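Local coordinates for clostripain-related protein (Bacteroides thetaiotaomicron, PDB 6N9J), which probably cleaves peptide bonds as a secreted cysteine protease of the C11 (clostripain) family, and is held here with an irreversible peptide inhibitor, at residues Y51-R62 with Q72-S83; L14-S22 with W126-G134. All coordinates share one frame; numbering follows the deposited sequence.

Interaction 1. Residues Y51-R62 with Q72-S83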
loop_
_atom_site.group_PDB
_atom_site.type_symbol
_atom_site.label_atom_id
_atom_site.label_comp_id
_atom_site.label_asym_id
_atom_site.label_seq_id
_atom_site.Cartn_x
_atom_site.Cartn_y
_atom_site.Cartn_z
ATOM N N TYR A 51 14.070 8.015 1.784
ATOM C CA TYR A 51 13.736 9.178 2.598
ATOM C C TYR A 51 13.248 8.697 3.957
ATOM O O TYR A 51 12.235 8.005 4.053
ATOM C CB TYR A 51 12.669 10.054 1.942
ATOM C CG TYR A 51 12.150 11.119 2.888
ATOM C CD1 TYR A 51 12.860 12.294 3.095
ATOM C CD2 TYR A 51 10.956 10.936 3.595
ATOM C CE1 TYR A 51 12.404 13.265 3.969
ATOM C CE2 TYR A 51 10.488 11.902 4.466
ATOM C CZ TYR A 51 11.209 13.063 4.649
ATOM O OH TYR A 51 10.745 14.028 5.524
ATOM N N MET A 52 13.965 9.064 5.005
ATOM C CA MET A 52 13.735 8.473 6.321
ATOM C C MET A 52 13.381 9.531 7.360
ATOM O O MET A 52 14.212 10.382 7.695
ATOM C CB MET A 52 14.978 7.694 6.754
ATOM C CG MET A 52 15.080 7.426 8.243
ATOM S SD MET A 52 14.277 5.904 8.728
ATOM C CE MET A 52 15.561 4.707 8.452
ATOM N N ASP A 53 12.142 9.500 7.854
ATOM C CA ASP A 53 11.744 10.427 8.916
ATOM C C ASP A 53 11.242 9.650 10.126
ATOM O O ASP A 53 10.151 9.091 10.104
ATOM C CB ASP A 53 10.673 11.414 8.423
ATOM C CG ASP A 53 10.266 12.423 9.493
ATOM O OD1 ASP A 53 10.968 12.529 10.523
ATOM O OD2 ASP A 53 9.256 13.140 9.303
ATOM N N LYS A 54 12.064 9.615 11.172
ATOM C CA LYS A 54 11.733 8.941 12.423
ATOM C C LYS A 54 11.438 9.936 13.539
ATOM O O LYS A 54 11.194 9.540 14.676
ATOM C CB LYS A 54 12.878 8.029 12.867
ATOM C CG LYS A 54 13.100 6.795 12.012
ATOM C CD LYS A 54 14.364 6.059 12.460
ATOM C CE LYS A 54 14.373 5.851 13.975
ATOM N NZ LYS A 54 15.572 5.102 14.442
ATOM N N GLY A 55 11.491 11.226 13.229
ATOM C CA GLY A 55 11.178 12.237 14.220
ATOM C C GLY A 55 12.174 13.372 14.309
ATOM O O GLY A 55 11.784 14.538 14.350
ATOM N N SER A 56 13.458 13.036 14.347
ATOM C CA SER A 56 14.507 14.042 14.485
ATOM C C SER A 56 14.693 14.836 13.196
ATOM O O SER A 56 13.801 15.567 12.772
ATOM C CB SER A 56 15.830 13.386 14.888
ATOM O OG SER A 56 15.717 12.749 16.145
ATOM N N ASN A 57 15.862 14.697 12.581
ATOM C CA ASN A 57 16.163 15.428 11.363
ATOM C C ASN A 57 16.203 14.472 10.176
ATOM O O ASN A 57 17.182 13.757 9.977
ATOM C CB ASN A 57 17.491 16.189 11.499
ATOM C CG ASN A 57 17.459 17.245 12.607
ATOM O OD1 ASN A 57 16.457 17.935 12.809
ATOM N ND2 ASN A 57 18.564 17.365 13.334
ATOM N N PRO A 58 15.117 14.448 9.391
ATOM C CA PRO A 58 14.994 13.555 8.236
ATOM C C PRO A 58 16.184 13.648 7.282
ATOM O O PRO A 58 16.953 14.622 7.312
ATOM C CB PRO A 58 13.715 14.043 7.557
ATOM C CG PRO A 58 12.903 14.610 8.684
ATOM C CD PRO A 58 13.912 15.272 9.584
ATOM N N LYS A 59 16.343 12.610 6.469
ATOM C CA LYS A 59 17.414 12.558 5.491
ATOM C C LYS A 59 16.927 11.826 4.250
ATOM O O LYS A 59 16.036 10.971 4.323
ATOM C CB LYS A 59 18.653 11.870 6.071
ATOM C CG LYS A 59 18.394 10.446 6.558
ATOM C CD LYS A 59 19.618 9.820 7.231
ATOM C CE LYS A 59 19.295 8.398 7.706
ATOM N NZ LYS A 59 20.468 7.665 8.290
ATOM N N LEU A 60 17.493 12.196 3.110
ATOM C CA LEU A 60 17.271 11.482 1.863
ATOM C C LEU A 60 18.606 10.882 1.467
ATOM O O LEU A 60 19.555 11.621 1.221
ATOM C CB LEU A 60 16.741 12.420 0.772
ATOM C CG LEU A 60 16.627 11.861 -0.650
ATOM C CD1 LEU A 60 15.525 10.825 -0.719
ATOM C CD2 LEU A 60 16.390 12.972 -1.672
ATOM N N ILE A 61 18.705 9.555 1.443
ATOM C CA ILE A 61 19.964 8.913 1.062
ATOM C C ILE A 61 19.844 8.015 -0.147
ATOM O O ILE A 61 18.750 7.694 -0.617
ATOM C CB ILE A 61 20.555 8.046 2.193
ATOM C CG1 ILE A 61 19.581 6.936 2.573
ATOM C CG2 ILE A 61 20.937 8.896 3.386
ATOM C CD1 ILE A 61 20.095 6.010 3.644
ATOM N N ARG A 62 21.002 7.606 -0.631
ATOM C CA ARG A 62 21.117 6.585 -1.649
ATOM C C ARG A 62 22.082 5.521 -1.144
ATOM O O ARG A 62 23.151 5.846 -0.606
ATOM C CB ARG A 62 21.614 7.179 -2.969
ATOM C CG ARG A 62 21.909 6.139 -4.040
ATOM C CD ARG A 62 22.491 6.763 -5.300
ATOM N NE ARG A 62 22.649 5.765 -6.353
ATOM C CZ ARG A 62 23.742 5.029 -6.530
ATOM N NH1 ARG A 62 24.785 5.189 -5.725
ATOM N NH2 ARG A 62 23.790 4.136 -7.511
ATOM N N GLN A 72 25.765 4.612 2.872
ATOM C CA GLN A 72 24.633 5.534 2.773
ATOM C C GLN A 72 25.045 6.942 2.341
ATOM O O GLN A 72 25.326 7.795 3.182
ATOM C CB GLN A 72 23.904 5.613 4.114
ATOM C CG GLN A 72 23.425 4.267 4.640
ATOM C CD GLN A 72 22.813 4.358 6.025
ATOM O OE1 GLN A 72 22.250 5.386 6.405
ATOM N NE2 GLN A 72 22.933 3.280 6.795
ATOM N N ASP A 73 25.080 7.190 1.035
ATOM C CA ASP A 73 25.363 8.533 0.536
ATOM C C ASP A 73 24.168 9.446 0.806
ATOM O O ASP A 73 23.033 9.129 0.441
ATOM C CB ASP A 73 25.692 8.518 -0.959
ATOM C CG ASP A 73 27.123 8.040 -1.252
ATOM O OD1 ASP A 73 27.981 8.074 -0.339
ATOM O OD2 ASP A 73 27.390 7.644 -2.410
ATOM N N VAL A 74 24.433 10.572 1.450
ATOM C CA VAL A 74 23.398 11.545 1.759
ATOM C C VAL A 74 23.200 12.538 0.607
ATOM O O VAL A 74 24.116 13.269 0.220
ATOM C CB VAL A 74 23.741 12.311 3.057
ATOM C CG1 VAL A 74 22.676 13.367 3.362
ATOM C CG2 VAL A 74 23.916 11.332 4.212
ATOM N N ILE A 75 21.990 12.537 0.059
ATOM C CA ILE A 75 21.604 13.458 -0.998
ATOM C C ILE A 75 21.169 14.782 -0.394
ATOM O O ILE A 75 21.624 15.847 -0.794
ATOM C CB ILE A 75 20.464 12.874 -1.842
ATOM C CG1 ILE A 75 20.906 11.540 -2.445
ATOM C CG2 ILE A 75 20.009 13.871 -2.909
ATOM C CD1 ILE A 75 19.786 10.716 -3.021
ATOM N N ALA A 76 20.287 14.704 0.592
ATOM C CA ALA A 76 19.784 15.900 1.246
ATOM C C ALA A 76 19.399 15.612 2.693
ATOM O O ALA A 76 19.038 14.496 3.064
ATOM C CB ALA A 76 18.598 16.474 0.472
ATOM N N THR A 77 19.503 16.639 3.514
ATOM C CA THR A 77 19.161 16.525 4.908
ATOM C C THR A 77 18.122 17.603 5.168
ATOM O O THR A 77 18.067 18.607 4.442
ATOM C CB THR A 77 20.399 16.684 5.812
ATOM O OG1 THR A 77 20.087 16.246 7.141
ATOM C CG2 THR A 77 20.868 18.138 5.836
ATOM N N TYR A 78 17.287 17.393 6.179
ATOM C CA TYR A 78 16.180 18.304 6.433
ATOM C C TYR A 78 16.033 18.659 7.905
ATOM O O TYR A 78 16.437 17.893 8.784
ATOM C CB TYR A 78 14.866 17.693 5.940
ATOM C CG TYR A 78 14.878 17.241 4.499
ATOM C CD1 TYR A 78 15.308 15.961 4.152
ATOM C CD2 TYR A 78 14.445 18.086 3.483
ATOM C CE1 TYR A 78 15.321 15.545 2.827
ATOM C CE2 TYR A 78 14.445 17.673 2.153
ATOM C CZ TYR A 78 14.889 16.409 1.832
ATOM O OH TYR A 78 14.893 16.010 0.512
ATOM N N ASP A 79 15.444 19.821 8.174
ATOM C CA ASP A 79 14.937 20.107 9.512
ATOM C C ASP A 79 13.789 19.157 9.805
ATOM O O ASP A 79 13.224 18.574 8.882
ATOM C CB ASP A 79 14.464 21.556 9.636
ATOM C CG ASP A 79 15.605 22.529 9.820
ATOM O OD1 ASP A 79 16.129 22.620 10.951
ATOM O OD2 ASP A 79 15.968 23.209 8.839
ATOM N N ALA A 80 13.454 18.991 11.082
ATOM C CA ALA A 80 12.245 18.265 11.461
ATOM C C ALA A 80 11.074 18.811 10.660
ATOM O O ALA A 80 10.872 20.023 10.611
ATOM C CB ALA A 80 11.980 18.392 12.959
ATOM N N GLN A 81 10.327 17.930 10.003
ATOM C CA GLN A 81 9.248 18.394 9.141
ATOM C C GLN A 81 8.094 17.413 9.046
ATOM O O GLN A 81 8.222 16.250 9.410
ATOM C CB GLN A 81 9.787 18.685 7.742
ATOM C CG GLN A 81 10.400 17.486 7.055
ATOM C CD GLN A 81 11.018 17.866 5.720
ATOM O OE1 GLN A 81 11.086 19.047 5.369
ATOM N NE2 GLN A 81 11.471 16.870 4.972
ATOM N N ASN A 82 6.961 17.903 8.557
ATOM C CA ASN A 82 5.762 17.090 8.376
ATOM C C ASN A 82 5.853 16.317 7.073
ATOM O O ASN A 82 5.612 16.866 5.993
ATOM C CB ASN A 82 4.512 17.964 8.384
ATOM C CG ASN A 82 3.240 17.178 8.076
ATOM O OD1 ASN A 82 3.220 15.943 8.129
ATOM N ND2 ASN A 82 2.172 17.896 7.753
ATOM N N SER A 83 6.182 15.036 7.184
ATOM C CA SER A 83 6.475 14.217 6.015
ATOM C C SER A 83 5.239 13.782 5.223
ATOM O O SER A 83 5.369 13.079 4.220
ATOM C CB SER A 83 7.283 12.985 6.440
ATOM O OG SER A 83 8.515 13.383 7.013
HETATM O O HOH W 1 11.124 15.080 11.549
HETATM O O HOH W 2 15.161 19.917 13.315
#
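Y51 reaches S83 and Q81 through its hydroxyl, which donates to S83 OG at 2.8 Å and accepts from Q81 NE2 at 3.0 Å. The Q81 amide donates almost within its own plane, and that plane is turned 42° from the phenol ring. Tyrosine suits the site because its long phenol carries a hydroxyl out to S83 and Q81 while the ring edge packs on Y78. S83 OG in turn points to D53 OD2; the modelled 2.4 Å between these two oxygens is very short and its exact length doubtful. The Y51 ring turns its edge toward the face of Y78 in an offset edge-to-face pair, centroids 5.7 Å apart. Y78, with CG anti to its carbonyl carbon (chi1 -54°), lies alongside L60 and brings CE1 against L60 CB; its CB rests near that of P58.

Behind these side chains runs a beta hairpin at the edge of the large mixed sheet, strand 59-65 pairing antiparallel with 70-74 and 76-77. A classic beta bulge interrupts it: L60 O accepts from I75 N at 2.8 Å and from A76 N at 3.2 Å, both in the carbonyl plane. The extra residue, I75, turns its branched side chain onto the opposing strand, CG2 meeting L60 CD2 and CD1 lying over R62 CB. L60 and I75 suit this greasy side, which helix 86-99 and Y100 help to cover.

Farther out, R62 and D73 exchange backbone bonds, while the D73 carboxylate forms a salt bridge with R64. At the other end D53 OD1 accepts from G55 N in an Asx turn; at the backbone angles of G55 a side chain would jam against the carbonyl O of K54, which calls for glycine.

Interaction 2. Residues L14-S22 with W126-G134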
loop_
_atom_site.group_PDB
_atom_site.type_symbol
_atom_site.label_atom_id
_atom_site.label_comp_id
_atom_site.label_asym_id
_atom_site.label_seq_id
_atom_site.Cartn_x
_atom_site.Cartn_y
_atom_site.Cartn_z
ATOM N N LEU A 14 12.397 4.813 -4.924
ATOM C CA LEU A 14 12.411 5.567 -3.688
ATOM C C LEU A 14 11.612 4.856 -2.589
ATOM O O LEU A 14 10.430 4.552 -2.773
ATOM C CB LEU A 14 11.838 6.971 -3.920
ATOM C CG LEU A 14 11.579 7.812 -2.661
ATOM C CD1 LEU A 14 12.908 8.133 -1.950
ATOM C CD2 LEU A 14 10.841 9.095 -3.013
ATOM N N VAL A 15 12.249 4.582 -1.452
ATOM C CA VAL A 15 11.500 4.129 -0.281
ATOM C C VAL A 15 11.200 5.321 0.623
ATOM O O VAL A 15 12.123 5.951 1.169
ATOM C CB VAL A 15 12.254 3.071 0.525
ATOM C CG1 VAL A 15 11.375 2.586 1.698
ATOM C CG2 VAL A 15 12.647 1.930 -0.364
ATOM N N TYR A 16 9.917 5.638 0.766
ATOM C CA TYR A 16 9.501 6.857 1.456
ATOM C C TYR A 16 8.950 6.529 2.839
ATOM O O TYR A 16 7.829 6.017 2.972
ATOM C CB TYR A 16 8.448 7.605 0.635
ATOM C CG TYR A 16 8.158 9.010 1.109
ATOM C CD1 TYR A 16 7.416 9.246 2.274
ATOM C CD2 TYR A 16 8.609 10.102 0.390
ATOM C CE1 TYR A 16 7.161 10.546 2.714
ATOM C CE2 TYR A 16 8.360 11.397 0.812
ATOM C CZ TYR A 16 7.625 11.618 1.970
ATOM O OH TYR A 16 7.382 12.917 2.367
ATOM N N ILE A 17 9.735 6.834 3.867
ATOM C CA ILE A 17 9.387 6.426 5.222
ATOM C C ILE A 17 8.882 7.581 6.074
ATOM O O ILE A 17 9.678 8.330 6.637
ATOM C CB ILE A 17 10.591 5.780 5.931
ATOM C CG1 ILE A 17 11.047 4.557 5.141
ATOM C CG2 ILE A 17 10.233 5.401 7.381
ATOM C CD1 ILE A 17 12.368 3.979 5.623
ATOM N N ALA A 18 7.561 7.722 6.149
ATOM C CA ALA A 18 6.950 8.642 7.098
ATOM C C ALA A 18 6.776 7.912 8.428
ATOM O O ALA A 18 5.747 7.283 8.688
ATOM C CB ALA A 18 5.623 9.166 6.577
ATOM N N GLY A 19 7.808 7.974 9.262
ATOM C CA GLY A 19 7.820 7.188 10.479
ATOM C C GLY A 19 7.859 7.992 11.766
ATOM O O GLY A 19 8.255 7.462 12.800
ATOM N N ASP A 20 7.465 9.263 11.721
ATOM C CA ASP A 20 7.349 10.015 12.965
ATOM C C ASP A 20 5.970 9.779 13.559
ATOM O O ASP A 20 5.050 10.584 13.394
ATOM C CB ASP A 20 7.592 11.511 12.774
ATOM C CG ASP A 20 7.725 12.237 14.104
ATOM O OD1 ASP A 20 7.842 11.532 15.131
ATOM O OD2 ASP A 20 7.728 13.489 14.136
ATOM N N ASN A 21 5.872 8.670 14.281
ATOM C CA ASN A 21 4.618 8.113 14.743
ATOM C C ASN A 21 4.950 6.808 15.443
ATOM O O ASN A 21 6.129 6.475 15.595
ATOM C CB ASN A 21 3.651 7.884 13.575
ATOM C CG ASN A 21 4.248 7.001 12.482
ATOM O OD1 ASN A 21 4.806 5.932 12.759
ATOM N ND2 ASN A 21 4.123 7.442 11.229
ATOM N N SER A 22 3.925 6.042 15.810
ATOM C CA SER A 22 4.123 4.847 16.622
ATOM C C SER A 22 5.011 3.779 15.965
ATOM O O SER A 22 5.523 2.886 16.652
ATOM C CB SER A 22 2.766 4.234 16.977
ATOM O OG SER A 22 1.985 3.999 15.818
ATOM N N TRP A 126 -7.121 7.614 4.184
ATOM C CA TRP A 126 -5.905 8.413 4.212
ATOM C C TRP A 126 -4.649 7.546 4.291
ATOM O O TRP A 126 -4.702 6.382 4.698
ATOM C CB TRP A 126 -5.938 9.387 5.394
ATOM C CG TRP A 126 -6.191 8.724 6.716
ATOM C CD1 TRP A 126 -7.391 8.623 7.366
ATOM C CD2 TRP A 126 -5.225 8.065 7.549
ATOM N NE1 TRP A 126 -7.226 7.948 8.552
ATOM C CE2 TRP A 126 -5.908 7.594 8.688
ATOM C CE3 TRP A 126 -3.845 7.840 7.449
ATOM C CZ2 TRP A 126 -5.262 6.903 9.714
ATOM C CZ3 TRP A 126 -3.207 7.154 8.466
ATOM C CH2 TRP A 126 -3.915 6.694 9.584
ATOM N N TRP A 127 -3.512 8.116 3.896
ATOM C CA TRP A 127 -2.242 7.419 4.051
ATOM C C TRP A 127 -1.263 8.260 4.862
ATOM O O TRP A 127 -1.195 9.478 4.702
ATOM C CB TRP A 127 -1.599 7.063 2.691
ATOM C CG TRP A 127 -0.211 6.498 2.900
ATOM C CD1 TRP A 127 0.110 5.194 3.150
ATOM C CD2 TRP A 127 1.023 7.231 2.949
ATOM N NE1 TRP A 127 1.464 5.068 3.339
ATOM C CE2 TRP A 127 2.048 6.304 3.220
ATOM C CE3 TRP A 127 1.360 8.579 2.782
ATOM C CZ2 TRP A 127 3.387 6.680 3.315
ATOM C CZ3 TRP A 127 2.689 8.954 2.897
ATOM C CH2 TRP A 127 3.687 8.006 3.160
ATOM N N GLY A 128 -0.490 7.610 5.722
ATOM C CA GLY A 128 0.638 8.292 6.329
ATOM C C GLY A 128 0.271 9.127 7.540
ATOM O O GLY A 128 -0.771 9.783 7.587
ATOM N N GLN A 129 1.134 9.083 8.541
ATOM C CA GLN A 129 0.936 9.899 9.721
ATOM C C GLN A 129 2.256 10.518 10.139
ATOM O O GLN A 129 3.307 9.878 10.067
ATOM C CB GLN A 129 0.351 9.075 10.861
ATOM C CG GLN A 129 0.094 9.880 12.117
ATOM C CD GLN A 129 -0.327 9.002 13.273
ATOM O OE1 GLN A 129 0.211 7.906 13.473
ATOM N NE2 GLN A 129 -1.309 9.465 14.033
ATOM N N ASP A 130 2.183 11.776 10.544
ATOM C CA ASP A 130 3.295 12.486 11.150
ATOM C C ASP A 130 2.764 13.166 12.407
ATOM O O ASP A 130 1.901 14.042 12.313
ATOM C CB ASP A 130 3.877 13.501 10.164
ATOM C CG ASP A 130 5.143 14.154 10.670
ATOM O OD1 ASP A 130 5.061 14.940 11.647
ATOM O OD2 ASP A 130 6.211 13.902 10.069
ATOM N N THR A 131 3.255 12.756 13.579
ATOM C CA THR A 131 2.808 13.353 14.845
ATOM C C THR A 131 3.833 14.325 15.445
ATOM O O THR A 131 3.774 14.638 16.636
ATOM C CB THR A 131 2.470 12.270 15.911
ATOM O OG1 THR A 131 3.621 11.461 16.177
ATOM C CG2 THR A 131 1.332 11.384 15.443
ATOM N N GLY A 132 4.748 14.818 14.614
ATOM C CA GLY A 132 5.784 15.739 15.062
ATOM C C GLY A 132 5.262 17.026 15.672
ATOM O O GLY A 132 5.685 17.424 16.757
ATOM N N ASN A 133 4.348 17.684 14.968
ATOM C CA ASN A 133 3.696 18.886 15.485
ATOM C C ASN A 133 2.194 18.787 15.249
ATOM O O ASN A 133 1.676 19.327 14.273
ATOM C CB ASN A 133 4.262 20.145 14.823
ATOM C CG ASN A 133 3.688 21.429 15.410
ATOM O OD1 ASN A 133 3.424 21.523 16.613
ATOM N ND2 ASN A 133 3.489 22.428 14.555
ATOM N N GLY A 134 1.505 18.083 16.141
ATOM C CA GLY A 134 0.114 17.746 15.927
ATOM C C GLY A 134 -0.026 16.461 15.132
ATOM O O GLY A 134 0.959 15.928 14.616
HETATM O O HOH W 3 6.074 10.704 9.632
HETATM O O HOH W 4 1.186 6.879 15.836
#
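N21 meets Q129 at two points, through CB and through the amide nitrogen. CB lies 3.4 Å from Q129 OE1, and CG stands between the backbone N and the carbonyl carbon (chi1 56°), which swings the amide toward the Q129 backbone. At the tip, ND2 donates to Q129 O at 2.8 Å, with the acceptor only 7° out of the amide plane. ND2 also donates to A18 O in a bent bond, reaching that oxygen from above its carbonyl plane. OD1, the other branch, accepts from L23 N and caps the turn into helix 24-37. Asparagine suits the place because one amide supplies both donor and acceptor; an alanine here would probably leave Q129 O without this donor and the L23 amide without its cap.

The loop leaving the C-terminal end of strand 9-18 is thus tied to 127-130, a strand of a separate two-stranded antiparallel sheet, with no strand pairing between the two. The neighbouring backbone joins in: D20, centre of an inverse gamma turn, offers its O to T131 N at 2.8 Å in a nearly straight bond (171°). Water 3 accepts from D20 N and donates to Q129 O and D130 OD2.

D130 OD1 takes the G132 amide in an Asx turn. D20 OD2 comes 3.9 Å from D130 OD1, a pair of like charges that might raise the proton affinity of either carboxylate. Toward the protein interior the contact becomes apolar, where W127 CH2 meets Y16 CD1 at 4.0 Å and A18 CB at 4.1 Å; the indole also meets F109 edge-to-face and touches the ring of F158.

Overall arrangement
Interactions 1 and 2 lie with their centres about 12 Å apart, and both reach the large mixed sheet, in which strands 46-53 and 9-18 are parallel neighbours. Along the chain, interaction 1 is nested inside the loop that interaction 2 closes. They touch directly: G19 N lies 2.7 Å from D53 O and Y16 OH 2.7 Å from S83 O, both probable hydrogen bonds. D130 OD2 accepts from S83 N, so residue S83 serves both contacts; the same carboxylate lies near that of D53. Beyond interaction 2, S22 OG bonds to H112 NE2, while S111 OG bonds to A18 O and Q129 N, connecting this contact to the loop after strand 105-110.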